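Local coordinates for protein cycloalternan-forming enzyme (Listeria monocytogenes serovar 1/2a, PDB 5F7U) that belongs to glycoside hydrolase family 31 and joins a TIM barrel to several beta-rich domains, among them a family 6 carbohydrate-binding module, at residues A[290-300]-A[346-354]. The protein carries 1 engineered substitution. Numbering follows the deposited sequence.
Sequences FFVSANKYGMY and IVNNYTDIT. With MG (magnesium ion), chain H.
Y350 of helix 346-354 lies against F290 and Y300, side chains of an antiparallel beta hairpin (strands 290-293 and 297-300) in the galactose mutarotase-like domain of this family 31 protein. The helix runs at 25° to strand 297-300. Followed outward, Y350 starts with CB over the face of F290, 3.5 Å from F290 CZ. With chi1 at 164°, CG swings away from its own backbone N and lies above the middle of the F290 ring, the two rings forming an offset stack with planes only 3° apart. Y350 CD1 sits over F290 CG, CD2 over F290 CE2 and CE2 over F290 CD2. At CE1 the edge of the Y350 ring meets the face of Y300, a T-shaped pair, with Y350 CE1 3.7 Å from Y300 CD1. CZ still touches F290 CD2. Y300 also receives I353 CG2 and T354 CG2 obliquely. Toward the hairpin turn, I346 CG2 lies 3.7 Å from G298 N, while CD1 rests on the K296 backbone. No hydrogen bond joins hairpin and helix. T354 OG1, over the other face of Y350, donates a hydrogen bond to Y350 O and is also hydrogen-bonded to Q593 NE2. On another side of the helix, N349 OD1 binds the magnesium ion at 2.2 Å, and five waters complete the six ligands of the metal.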
loop_
_atom_site.group_PDB
_atom_site.type_symbol
_atom_site.label_atom_id
_atom_site.label_comp_id
_atom_site.label_asym_id
_atom_site.label_seq_id
_atom_site.Cartn_x
_atom_site.Cartn_y
_atom_site.Cartn_z
ATOM N N PHE A 290 8.234 -9.222 -5.407
ATOM C CA PHE A 290 7.586 -10.038 -4.402
ATOM C C PHE A 290 6.117 -10.069 -4.758
ATOM O O PHE A 290 5.518 -9.026 -5.002
ATOM C CB PHE A 290 7.758 -9.397 -3.017
ATOM C CG PHE A 290 6.910 -10.018 -1.919
ATOM C CD1 PHE A 290 6.959 -11.397 -1.626
ATOM C CD2 PHE A 290 6.111 -9.191 -1.125
ATOM C CE1 PHE A 290 6.189 -11.939 -0.587
ATOM C CE2 PHE A 290 5.338 -9.732 -0.075
ATOM C CZ PHE A 290 5.382 -11.096 0.190
ATOM N N PHE A 291 5.550 -11.267 -4.796
ATOM C CA PHE A 291 4.105 -11.403 -4.903
ATOM C C PHE A 291 3.544 -12.366 -3.876
ATOM O O PHE A 291 4.252 -13.233 -3.364
ATOM C CB PHE A 291 3.659 -11.798 -6.330
ATOM C CG PHE A 291 3.967 -13.229 -6.727
ATOM C CD1 PHE A 291 3.140 -14.280 -6.311
ATOM C CD2 PHE A 291 5.056 -13.519 -7.559
ATOM C CE1 PHE A 291 3.411 -15.588 -6.678
ATOM C CE2 PHE A 291 5.321 -14.828 -7.941
ATOM C CZ PHE A 291 4.503 -15.862 -7.499
ATOM N N VAL A 292 2.261 -12.201 -3.588
ATOM C CA VAL A 292 1.528 -13.118 -2.715
ATOM C C VAL A 292 0.431 -13.759 -3.533
ATOM O O VAL A 292 -0.306 -13.050 -4.237
ATOM C CB VAL A 292 0.921 -12.360 -1.515
ATOM C CG1 VAL A 292 -0.020 -13.273 -0.711
ATOM C CG2 VAL A 292 2.025 -11.803 -0.623
ATOM N N SER A 293 0.336 -15.093 -3.451
ATOM C CA SER A 293 -0.742 -15.819 -4.120
ATOM C C SER A 293 -1.825 -16.172 -3.129
ATOM O O SER A 293 -1.536 -16.532 -1.984
ATOM C CB SER A 293 -0.200 -17.079 -4.792
ATOM O OG SER A 293 -1.267 -17.968 -5.094
ATOM N N ALA A 294 -3.083 -16.104 -3.581
ATOM C CA ALA A 294 -4.188 -16.561 -2.764
ATOM C C ALA A 294 -4.169 -18.086 -2.530
ATOM O O ALA A 294 -4.942 -18.593 -1.721
ATOM C CB ALA A 294 -5.505 -16.088 -3.353
ATOM N N ASN A 295 -3.265 -18.805 -3.203
ATOM C CA ASN A 295 -2.970 -20.207 -2.871
ATOM C C ASN A 295 -2.038 -20.390 -1.675
ATOM O O ASN A 295 -1.526 -21.484 -1.434
ATOM C CB ASN A 295 -2.493 -20.985 -4.107
ATOM C CG ASN A 295 -3.637 -21.266 -5.059
ATOM O OD1 ASN A 295 -4.765 -20.824 -4.811
ATOM N ND2 ASN A 295 -3.366 -21.958 -6.150
ATOM N N LYS A 296 -1.825 -19.293 -0.939
ATOM C CA LYS A 296 -1.222 -19.322 0.415
ATOM C C LYS A 296 0.309 -19.450 0.412
ATOM O O LYS A 296 0.897 -20.162 1.245
ATOM C CB LYS A 296 -1.857 -20.405 1.299
ATOM C CG LYS A 296 -3.363 -20.263 1.445
ATOM C CD LYS A 296 -3.886 -21.220 2.494
ATOM C CE LYS A 296 -5.395 -21.052 2.590
ATOM N NZ LYS A 296 -5.984 -21.969 3.600
ATOM N N TYR A 297 0.950 -18.741 -0.513
ATOM C CA TYR A 297 2.398 -18.595 -0.468
ATOM C C TYR A 297 2.760 -17.240 -1.068
ATOM O O TYR A 297 1.977 -16.644 -1.816
ATOM C CB TYR A 297 3.120 -19.754 -1.203
ATOM C CG TYR A 297 2.900 -19.685 -2.702
ATOM C CD1 TYR A 297 1.757 -20.252 -3.272
ATOM C CD2 TYR A 297 3.797 -19.015 -3.525
ATOM C CE1 TYR A 297 1.512 -20.153 -4.635
ATOM C CE2 TYR A 297 3.565 -18.898 -4.903
ATOM C CZ TYR A 297 2.423 -19.490 -5.438
ATOM O OH TYR A 297 2.174 -19.371 -6.771
ATOM N N GLY A 298 3.957 -16.773 -0.722
ATOM C CA GLY A 298 4.585 -15.647 -1.391
ATOM C C GLY A 298 5.847 -16.108 -2.091
ATOM O O GLY A 298 6.416 -17.151 -1.744
ATOM N N MET A 299 6.280 -15.333 -3.089
ATOM C CA MET A 299 7.565 -15.619 -3.753
ATOM C C MET A 299 8.316 -14.313 -3.833
ATOM O O MET A 299 7.772 -13.333 -4.302
ATOM C CB MET A 299 7.359 -16.170 -5.169
ATOM C CG MET A 299 8.672 -16.513 -5.895
ATOM S SD MET A 299 8.423 -17.398 -7.462
ATOM C CE MET A 299 7.841 -18.987 -6.867
ATOM N N TYR A 300 9.568 -14.334 -3.388
ATOM C CA TYR A 300 10.423 -13.153 -3.398
ATOM C C TYR A 300 11.702 -13.490 -4.134
ATOM O O TYR A 300 12.424 -14.394 -3.728
ATOM C CB TYR A 300 10.716 -12.682 -1.960
ATOM C CG TYR A 300 11.767 -11.578 -1.886
ATOM C CD1 TYR A 300 11.655 -10.431 -2.683
ATOM C CD2 TYR A 300 12.879 -11.702 -1.036
ATOM C CE1 TYR A 300 12.614 -9.423 -2.627
ATOM C CE2 TYR A 300 13.841 -10.690 -0.966
ATOM C CZ TYR A 300 13.696 -9.567 -1.772
ATOM O OH TYR A 300 14.632 -8.560 -1.721
ATOM N N ILE A 346 2.520 -14.189 5.858
ATOM C CA ILE A 346 3.437 -14.309 4.714
ATOM C C ILE A 346 4.129 -12.963 4.494
ATOM O O ILE A 346 5.353 -12.902 4.338
ATOM C CB ILE A 346 2.712 -14.807 3.440
ATOM C CG1 ILE A 346 2.315 -16.285 3.631
ATOM C CG2 ILE A 346 3.556 -14.591 2.177
ATOM C CD1 ILE A 346 1.350 -16.810 2.567
ATOM N N VAL A 347 3.343 -11.883 4.528
ATOM C CA VAL A 347 3.909 -10.527 4.460
ATOM C C VAL A 347 4.895 -10.255 5.596
ATOM O O VAL A 347 5.983 -9.698 5.350
ATOM C CB VAL A 347 2.812 -9.436 4.354
ATOM C CG1 VAL A 347 3.442 -8.044 4.217
ATOM C CG2 VAL A 347 1.968 -9.734 3.129
ATOM N N ASN A 348 4.535 -10.642 6.825
ATOM C CA ASN A 348 5.466 -10.514 7.934
ATOM C C ASN A 348 6.802 -11.227 7.652
ATOM O O ASN A 348 7.871 -10.654 7.893
ATOM C CB ASN A 348 4.875 -11.022 9.242
ATOM C CG ASN A 348 5.788 -10.773 10.409
ATOM O OD1 ASN A 348 6.069 -9.622 10.758
ATOM N ND2 ASN A 348 6.317 -11.850 10.988
ATOM N N ASN A 349 6.726 -12.458 7.145
ATOM C CA ASN A 349 7.951 -13.221 6.835
ATOM C C ASN A 349 8.791 -12.527 5.773
ATOM O O ASN A 349 10.011 -12.493 5.868
ATOM C CB ASN A 349 7.623 -14.678 6.465
ATOM C CG ASN A 349 7.025 -15.445 7.630
ATOM O OD1 ASN A 349 7.166 -15.030 8.781
ATOM N ND2 ASN A 349 6.340 -16.559 7.346
ATOM N N TYR A 350 8.129 -11.945 4.773
ATOM C CA TYR A 350 8.807 -11.150 3.773
ATOM C C TYR A 350 9.538 -9.973 4.453
ATOM O O TYR A 350 10.677 -9.678 4.104
ATOM C CB TYR A 350 7.800 -10.687 2.699
ATOM C CG TYR A 350 8.319 -9.556 1.849
ATOM C CD1 TYR A 350 9.271 -9.791 0.848
ATOM C CD2 TYR A 350 7.901 -8.248 2.072
ATOM C CE1 TYR A 350 9.774 -8.759 0.077
ATOM C CE2 TYR A 350 8.419 -7.182 1.312
ATOM C CZ TYR A 350 9.347 -7.456 0.315
ATOM O OH TYR A 350 9.887 -6.426 -0.413
ATOM N N THR A 351 8.889 -9.317 5.412
ATOM C CA THR A 351 9.541 -8.195 6.110
ATOM C C THR A 351 10.682 -8.650 7.028
ATOM O O THR A 351 11.596 -7.868 7.317
ATOM C CB THR A 351 8.561 -7.276 6.864
ATOM O OG1 THR A 351 7.961 -7.998 7.948
ATOM C CG2 THR A 351 7.529 -6.702 5.899
ATOM N N ASP A 352 10.654 -9.913 7.456
ATOM C CA ASP A 352 11.811 -10.474 8.155
ATOM C C ASP A 352 13.032 -10.442 7.238
ATOM O O ASP A 352 14.168 -10.225 7.694
ATOM C CB ASP A 352 11.583 -11.925 8.555
ATOM C CG ASP A 352 10.629 -12.082 9.705
ATOM O OD1 ASP A 352 10.460 -11.171 10.547
ATOM O OD2 ASP A 352 10.045 -13.169 9.788
ATOM N N ILE A 353 12.789 -10.658 5.948
ATOM C CA ILE A 353 13.871 -10.757 4.973
ATOM C C ILE A 353 14.335 -9.358 4.544
ATOM O O ILE A 353 15.544 -9.111 4.457
ATOM C CB ILE A 353 13.470 -11.620 3.749
ATOM C CG1 ILE A 353 13.153 -13.071 4.180
ATOM C CG2 ILE A 353 14.567 -11.593 2.675
ATOM C CD1 ILE A 353 12.267 -13.801 3.185
ATOM N N THR A 354 13.392 -8.456 4.276
ATOM C CA THR A 354 13.705 -7.198 3.582
ATOM C C THR A 354 13.584 -5.961 4.455
ATOM O O THR A 354 13.939 -4.856 4.011
ATOM C CB THR A 354 12.818 -6.977 2.333
ATOM O OG1 THR A 354 11.447 -6.838 2.741
ATOM C CG2 THR A 354 12.956 -8.162 1.371
HETATM MG MG MG H . 7.145 -16.035 10.690
HETATM O O HOH W 1 5.784 -14.748 11.414
HETATM O O HOH W 2 5.619 -17.331 10.221
HETATM O O HOH W 3 8.625 -14.790 11.293
HETATM O O HOH W 4 7.318 -16.916 12.612
HETATM O O HOH W 5 8.472 -17.401 9.798
#